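Local coordinates for protein N-Acetyltransferase, PseH (Campylobacter jejuni subsp. jejuni PT14, PDB 4XPL) that probably transfers an acetyl group from acetyl coenzyme A to the 4-amino group of a UDP-linked sugar in the biosynthesis of pseudaminic acid, which decorates flagellin, at residues L64-D76 with G88-L102. The protein carries 8 engineered substitutions. Numbering follows the deposited sequence.
With ACO (acetyl coenzyme *a), chain B.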
loop_
_atom_site.group_PDB
_atom_site.type_symbol
_atom_site.label_atom_id
_atom_site.label_comp_id
_atom_site.label_asym_id
_atom_site.label_seq_id
_atom_site.Cartn_x
_atom_site.Cartn_y
_atom_site.Cartn_z
ATOM N N LEU A 64 -4.535 1.184 6.839
ATOM C CA LEU A 64 -4.331 -0.015 7.647
ATOM C C LEU A 64 -5.497 -0.940 7.295
ATOM O O LEU A 64 -6.661 -0.506 7.359
ATOM C CB LEU A 64 -4.294 0.360 9.123
ATOM C CG LEU A 64 -3.951 -0.677 10.189
ATOM C CD1 LEU A 64 -2.585 -1.250 9.931
ATOM C CD2 LEU A 64 -4.019 -0.088 11.589
ATOM N N VAL A 65 -5.198 -2.184 6.955
ATOM C CA VAL A 65 -6.214 -3.137 6.526
ATOM C C VAL A 65 -6.550 -4.116 7.646
ATOM O O VAL A 65 -5.666 -4.752 8.208
ATOM C CB VAL A 65 -5.766 -3.909 5.289
ATOM C CG1 VAL A 65 -6.892 -4.915 4.819
ATOM C CG2 VAL A 65 -5.368 -2.899 4.159
ATOM N N PHE A 66 -7.846 -4.250 7.924
ATOM C CA PHE A 66 -8.342 -5.142 8.916
ATOM C C PHE A 66 -9.152 -6.285 8.282
ATOM O O PHE A 66 -9.903 -6.099 7.308
ATOM C CB PHE A 66 -9.262 -4.398 9.890
ATOM C CG PHE A 66 -8.546 -3.422 10.809
ATOM C CD1 PHE A 66 -8.113 -2.207 10.335
ATOM C CD2 PHE A 66 -8.389 -3.697 12.156
ATOM C CE1 PHE A 66 -7.497 -1.296 11.182
ATOM C CE2 PHE A 66 -7.757 -2.803 13.001
ATOM C CZ PHE A 66 -7.304 -1.594 12.482
ATOM N N GLN A 67 -9.016 -7.463 8.887
ATOM C CA GLN A 67 -9.840 -8.609 8.551
ATOM C C GLN A 67 -10.464 -9.023 9.880
ATOM O O GLN A 67 -9.756 -9.402 10.807
ATOM C CB GLN A 67 -8.975 -9.719 7.946
ATOM C CG GLN A 67 -9.707 -11.057 7.680
ATOM C CD GLN A 67 -8.755 -12.168 7.244
ATOM O OE1 GLN A 67 -7.913 -12.640 8.034
ATOM N NE2 GLN A 67 -8.896 -12.611 5.986
ATOM N N ASP A 68 -11.779 -8.821 9.991
ATOM C CA ASP A 68 -12.543 -9.160 11.181
ATOM C C ASP A 68 -11.913 -8.564 12.432
ATOM O O ASP A 68 -11.770 -9.263 13.440
ATOM C CB ASP A 68 -12.644 -10.690 11.328
ATOM N N GLU A 69 -11.547 -7.282 12.370
ATOM C CA GLU A 69 -10.996 -6.566 13.548
ATOM C C GLU A 69 -9.517 -6.909 13.896
ATOM O O GLU A 69 -8.951 -6.350 14.829
ATOM C CB GLU A 69 -11.880 -6.700 14.773
ATOM C CG GLU A 69 -13.439 -6.582 14.539
ATOM C CD GLU A 69 -13.948 -5.186 14.141
ATOM O OE1 GLU A 69 -13.520 -4.633 13.093
ATOM O OE2 GLU A 69 -14.830 -4.653 14.871
ATOM N N GLN A 70 -8.891 -7.763 13.083
ATOM C CA GLN A 70 -7.448 -8.010 13.161
ATOM C C GLN A 70 -6.702 -7.250 12.065
ATOM O O GLN A 70 -7.108 -7.314 10.912
ATOM C CB GLN A 70 -7.169 -9.503 12.978
ATOM C CG GLN A 70 -7.518 -10.357 14.169
ATOM C CD GLN A 70 -6.710 -9.983 15.389
ATOM O OE1 GLN A 70 -5.514 -9.729 15.286
ATOM N NE2 GLN A 70 -7.354 -9.934 16.544
ATOM N N ILE A 71 -5.602 -6.574 12.411
ATOM C CA ILE A 71 -4.742 -5.947 11.396
ATOM C C ILE A 71 -4.046 -7.018 10.559
ATOM O O ILE A 71 -3.480 -7.949 11.131
ATOM C CB ILE A 71 -3.686 -5.009 12.038
ATOM C CG1 ILE A 71 -4.366 -3.800 12.679
ATOM C CG2 ILE A 71 -2.674 -4.526 11.000
ATOM C CD1 ILE A 71 -3.513 -3.088 13.736
ATOM N N ILE A 72 -4.098 -6.904 9.210
ATOM C CA ILE A 72 -3.369 -7.828 8.344
ATOM C C ILE A 72 -2.299 -7.206 7.451
ATOM O O ILE A 72 -1.452 -7.925 6.926
ATOM C CB ILE A 72 -4.329 -8.696 7.499
ATOM C CG1 ILE A 72 -5.243 -7.871 6.590
ATOM C CG2 ILE A 72 -5.197 -9.593 8.511
ATOM C CD1 ILE A 72 -5.823 -8.715 5.400
ATOM N N GLY A 73 -2.310 -5.882 7.312
ATOM C CA GLY A 73 -1.264 -5.220 6.538
ATOM C C GLY A 73 -1.606 -3.776 6.287
ATOM O O GLY A 73 -2.578 -3.231 6.858
ATOM N N VAL A 74 -0.780 -3.167 5.452
ATOM C CA VAL A 74 -0.962 -1.783 5.018
ATOM C C VAL A 74 -0.971 -1.757 3.502
ATOM O O VAL A 74 -0.203 -2.495 2.826
ATOM C CB VAL A 74 0.188 -0.901 5.569
ATOM C CG1 VAL A 74 0.352 0.464 4.795
ATOM C CG2 VAL A 74 0.029 -0.686 7.085
ATOM N N ILE A 75 -1.805 -0.894 2.951
ATOM C CA ILE A 75 -1.745 -0.596 1.527
ATOM C C ILE A 75 -1.630 0.892 1.293
ATOM O O ILE A 75 -1.983 1.672 2.150
ATOM C CB ILE A 75 -2.970 -1.191 0.762
ATOM C CG1 ILE A 75 -4.288 -0.592 1.244
ATOM C CG2 ILE A 75 -2.976 -2.721 0.868
ATOM C CD1 ILE A 75 -5.518 -0.994 0.373
ATOM N N ASP A 76 -1.100 1.276 0.131
ATOM C CA ASP A 76 -0.944 2.656 -0.170
ATOM C C ASP A 76 -1.072 2.935 -1.642
ATOM O O ASP A 76 -0.793 2.064 -2.523
ATOM C CB ASP A 76 0.371 3.248 0.385
ATOM C CG ASP A 76 1.588 2.775 -0.344
ATOM O OD1 ASP A 76 1.969 3.419 -1.342
ATOM O OD2 ASP A 76 2.157 1.763 0.100
ATOM N N GLY A 88 1.519 0.437 -3.251
ATOM C CA GLY A 88 2.405 -0.384 -2.454
ATOM C C GLY A 88 1.587 -1.172 -1.441
ATOM O O GLY A 88 0.406 -0.873 -1.190
ATOM N N LEU A 89 2.204 -2.217 -0.898
ATOM C CA LEU A 89 1.539 -3.075 0.105
ATOM C C LEU A 89 2.594 -3.680 1.010
ATOM O O LEU A 89 3.778 -3.798 0.623
ATOM C CB LEU A 89 0.716 -4.163 -0.571
ATOM C CG LEU A 89 1.392 -5.358 -1.231
ATOM C CD1 LEU A 89 0.456 -6.542 -1.492
ATOM C CD2 LEU A 89 2.053 -4.905 -2.509
ATOM N N TYR A 90 2.179 -3.997 2.221
ATOM C CA TYR A 90 3.062 -4.549 3.210
ATOM C C TYR A 90 2.251 -5.454 4.136
ATOM O O TYR A 90 1.328 -4.978 4.813
ATOM C CB TYR A 90 3.762 -3.402 3.964
ATOM C CG TYR A 90 5.007 -3.819 4.691
ATOM C CD1 TYR A 90 4.933 -4.432 5.925
ATOM C CD2 TYR A 90 6.273 -3.587 4.152
ATOM C CE1 TYR A 90 6.069 -4.829 6.609
ATOM C CE2 TYR A 90 7.427 -3.983 4.842
ATOM C CZ TYR A 90 7.303 -4.610 6.073
ATOM O OH TYR A 90 8.411 -5.010 6.786
ATOM N N ALA A 91 2.572 -6.749 4.170
ATOM C CA ALA A 91 1.865 -7.665 5.078
ATOM C C ALA A 91 2.370 -7.454 6.510
ATOM O O ALA A 91 3.546 -7.149 6.731
ATOM C CB ALA A 91 2.040 -9.143 4.656
ATOM N N LYS A 92 1.479 -7.586 7.479
ATOM C CA LYS A 92 1.886 -7.652 8.871
ATOM C C LYS A 92 2.938 -8.768 8.913
ATOM O O LYS A 92 2.729 -9.825 8.309
ATOM C CB LYS A 92 0.676 -7.923 9.782
ATOM C CG LYS A 92 0.948 -7.910 11.294
ATOM C CD LYS A 92 -0.361 -7.925 12.087
ATOM C CE LYS A 92 -0.149 -7.643 13.569
ATOM N NZ LYS A 92 0.712 -8.671 14.213
ATOM N N PRO A 93 4.097 -8.523 9.561
ATOM C CA PRO A 93 5.211 -9.479 9.362
ATOM C C PRO A 93 5.018 -10.884 9.918
ATOM O O PRO A 93 5.700 -11.763 9.450
ATOM C CB PRO A 93 6.406 -8.810 10.088
ATOM C CG PRO A 93 6.027 -7.354 10.172
ATOM C CD PRO A 93 4.540 -7.317 10.282
ATOM N N ASN A 94 4.149 -11.095 10.913
ATOM C CA ASN A 94 3.924 -12.462 11.416
ATOM C C ASN A 94 2.924 -13.284 10.581
ATOM O O ASN A 94 2.717 -14.445 10.880
ATOM C CB ASN A 94 3.469 -12.495 12.903
ATOM C CG ASN A 94 2.132 -11.835 13.101
ATOM O OD1 ASN A 94 1.877 -10.824 12.495
ATOM N ND2 ASN A 94 1.253 -12.414 13.946
ATOM N N LEU A 95 2.331 -12.695 9.550
ATOM C CA LEU A 95 1.274 -13.346 8.756
ATOM C C LEU A 95 1.739 -13.723 7.362
ATOM O O LEU A 95 2.567 -13.052 6.764
ATOM C CB LEU A 95 0.073 -12.419 8.628
ATOM C CG LEU A 95 -0.506 -11.890 9.933
ATOM C CD1 LEU A 95 -1.760 -10.995 9.588
ATOM C CD2 LEU A 95 -0.887 -12.968 10.917
ATOM N N LYS A 96 1.170 -14.783 6.828
ATOM C CA LYS A 96 1.546 -15.305 5.520
ATOM C C LYS A 96 0.249 -15.508 4.760
ATOM O O LYS A 96 -0.777 -15.875 5.341
ATOM C CB LYS A 96 2.242 -16.655 5.709
ATOM C CG LYS A 96 2.943 -17.217 4.483
ATOM C CD LYS A 96 3.805 -18.398 4.863
ATOM C CE LYS A 96 4.174 -19.227 3.655
ATOM N NZ LYS A 96 4.966 -18.434 2.655
ATOM N N GLY A 97 0.301 -15.326 3.461
ATOM C CA GLY A 97 -0.828 -15.609 2.602
ATOM C C GLY A 97 -1.848 -14.475 2.601
ATOM O O GLY A 97 -3.000 -14.706 2.245
ATOM N N VAL A 98 -1.474 -13.277 3.023
ATOM C CA VAL A 98 -2.416 -12.152 3.050
ATOM C C VAL A 98 -2.203 -11.195 1.872
ATOM O O VAL A 98 -2.985 -10.289 1.678
ATOM C CB VAL A 98 -2.375 -11.349 4.374
ATOM C CG1 VAL A 98 -2.788 -12.245 5.587
ATOM C CG2 VAL A 98 -1.020 -10.721 4.595
ATOM N N GLY A 99 -1.139 -11.402 1.105
ATOM C CA GLY A 99 -0.882 -10.572 -0.081
ATOM C C GLY A 99 -2.028 -10.472 -1.065
ATOM O O GLY A 99 -2.340 -9.378 -1.535
ATOM N N GLN A 100 -2.686 -11.590 -1.344
ATOM C CA GLN A 100 -3.829 -11.598 -2.261
ATOM C C GLN A 100 -4.994 -10.760 -1.747
ATOM O O GLN A 100 -5.627 -10.045 -2.512
ATOM C CB GLN A 100 -4.287 -13.014 -2.599
ATOM C CG GLN A 100 -5.385 -13.056 -3.684
ATOM C CD GLN A 100 -4.968 -12.397 -4.982
ATOM O OE1 GLN A 100 -3.887 -12.692 -5.504
ATOM N NE2 GLN A 100 -5.820 -11.515 -5.530
ATOM N N ILE A 101 -5.247 -10.817 -0.442
ATOM C CA ILE A 101 -6.276 -9.988 0.167
ATOM C C ILE A 101 -5.950 -8.518 0.005
ATOM O O ILE A 101 -6.799 -7.719 -0.409
ATOM C CB ILE A 101 -6.404 -10.284 1.668
ATOM C CG1 ILE A 101 -6.857 -11.734 1.839
ATOM C CG2 ILE A 101 -7.370 -9.272 2.293
ATOM C CD1 ILE A 101 -7.060 -12.210 3.296
ATOM N N LEU A 102 -4.710 -8.152 0.306
ATOM C CA LEU A 102 -4.267 -6.780 0.121
ATOM C C LEU A 102 -4.369 -6.328 -1.330
ATOM O O LEU A 102 -4.792 -5.196 -1.598
ATOM C CB LEU A 102 -2.849 -6.570 0.640
ATOM C CG LEU A 102 -2.529 -6.973 2.080
ATOM C CD1 LEU A 102 -1.048 -6.716 2.443
ATOM C CD2 LEU A 102 -3.493 -6.272 3.063
HETATM N N1A ACO B . 9.326 -17.143 -6.963
HETATM C C2A ACO B . 8.024 -17.138 -7.319
HETATM N N3A ACO B . 7.024 -17.118 -6.412
HETATM C C4A ACO B . 7.266 -17.100 -5.071
HETATM C C5A ACO B . 8.659 -17.095 -4.606
HETATM C C6A ACO B . 9.714 -17.124 -5.661
HETATM N N6A ACO B . 11.035 -17.131 -5.345
HETATM N N7A ACO B . 8.606 -17.079 -3.255
HETATM C C8A ACO B . 7.294 -17.072 -2.885
HETATM N N9A ACO B . 6.494 -17.080 -3.974
HETATM C C1B ACO B . 4.998 -17.063 -4.033
HETATM C C2B ACO B . 4.316 -17.867 -2.932
HETATM O O2B ACO B . 4.337 -19.271 -3.206
HETATM C C3B ACO B . 2.923 -17.278 -2.982
HETATM O O3B ACO B . 2.196 -17.950 -4.011
HETATM P P3B ACO B . 0.588 -17.907 -4.165
HETATM O O7A ACO B . 0.230 -16.442 -4.393
HETATM O O8A ACO B . 0.364 -18.752 -5.399
HETATM O O9A ACO B . 0.040 -18.510 -2.887
HETATM C C4B ACO B . 3.148 -15.803 -3.320
HETATM O O4B ACO B . 4.450 -15.734 -3.922
HETATM C C5B ACO B . 3.054 -14.905 -2.081
HETATM O O5B ACO B . 3.865 -15.417 -1.012
HETATM P P1A ACO B . 3.430 -15.395 0.549
HETATM O O1A ACO B . 4.539 -15.954 1.397
HETATM O O2A ACO B . 2.020 -15.927 0.690
HETATM O O3A ACO B . 3.529 -13.839 0.946
HETATM P P2A ACO B . 2.267 -12.907 1.222
HETATM O O4A ACO B . 1.216 -13.155 0.171
HETATM O O5A ACO B . 1.891 -13.109 2.675
HETATM O O6A ACO B . 2.914 -11.429 1.150
HETATM C CBP ACO B . 3.911 -9.473 0.305
HETATM C CCP ACO B . 3.479 -10.878 -0.037
HETATM C CDP ACO B . 2.653 -8.675 0.756
HETATM C CEP ACO B . 4.548 -8.832 -0.935
HETATM C CAP ACO B . 4.939 -9.589 1.443
HETATM O OAP ACO B . 6.052 -10.425 1.040
HETATM C C9P ACO B . 5.467 -8.262 1.886
HETATM O O9P ACO B . 4.798 -7.518 2.605
HETATM N N8P ACO B . 6.707 -7.967 1.487
HETATM C C7P ACO B . 7.388 -6.753 1.923
HETATM C C6P ACO B . 6.749 -5.500 1.309
HETATM C C5P ACO B . 6.809 -5.529 -0.206
HETATM O O5P ACO B . 7.788 -5.997 -0.798
HETATM N N4P ACO B . 5.789 -4.978 -0.864
HETATM C C3P ACO B . 5.884 -4.740 -2.315
HETATM C C2P ACO B . 6.626 -3.414 -2.597
HETATM S S1P ACO B . 5.588 -2.092 -2.012
HETATM C C ACO B . 6.220 -1.595 -0.554
HETATM O O ACO B . 7.204 -2.169 -0.070
HETATM C CH3 ACO B . 5.524 -0.457 0.150
#
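V74 and Y90 form a hydrogen-bonded antiparallel pair: V74 N to Y90 O and Y90 N to V74 O both span 2.9 Å. The pairing continues to D76 and G88, while K92 N gives a nearly straight bond (174°) to I72 O at 3.0 Å. Beyond it K92 keeps CG anti to its backbone N (chi1 -175°), laying CD against I71 O, and the chain bends at chi4 so that NZ hydrogen-bonds N94 OD1.

Toward the helix and the loop that leads into it, I72 carries much of the apolar contact. Its CG1 sits between backbone N and carbonyl carbon (chi1 60°), sending CD1 to I101 CG2 at 3.5 Å; the other branch, CG2, meets L95 CD1, and both neighbours cross I72 at about a right angle. L102 bridges two strands, CD2 touching V65 CB at 4.0 Å and CB meeting I75 CG2.

The edge of 88-91 turned away from 70-76 serves the cofactor: L89 O accepts from ACO N4P and A91 N donates to ACO O9P, both at 2.8 Å, much like an added strand. K96, G97 and, more weakly, V98 and G99 grip the pyrophosphate, the GNAT signature of a strand-loop-helix cofactor site. Hairpin 70-78/84-91 thus lies between strand 61-67 and the pantetheine arm, with helix 99-114 packed across one face and W27 touching V74 and Y90 on the other.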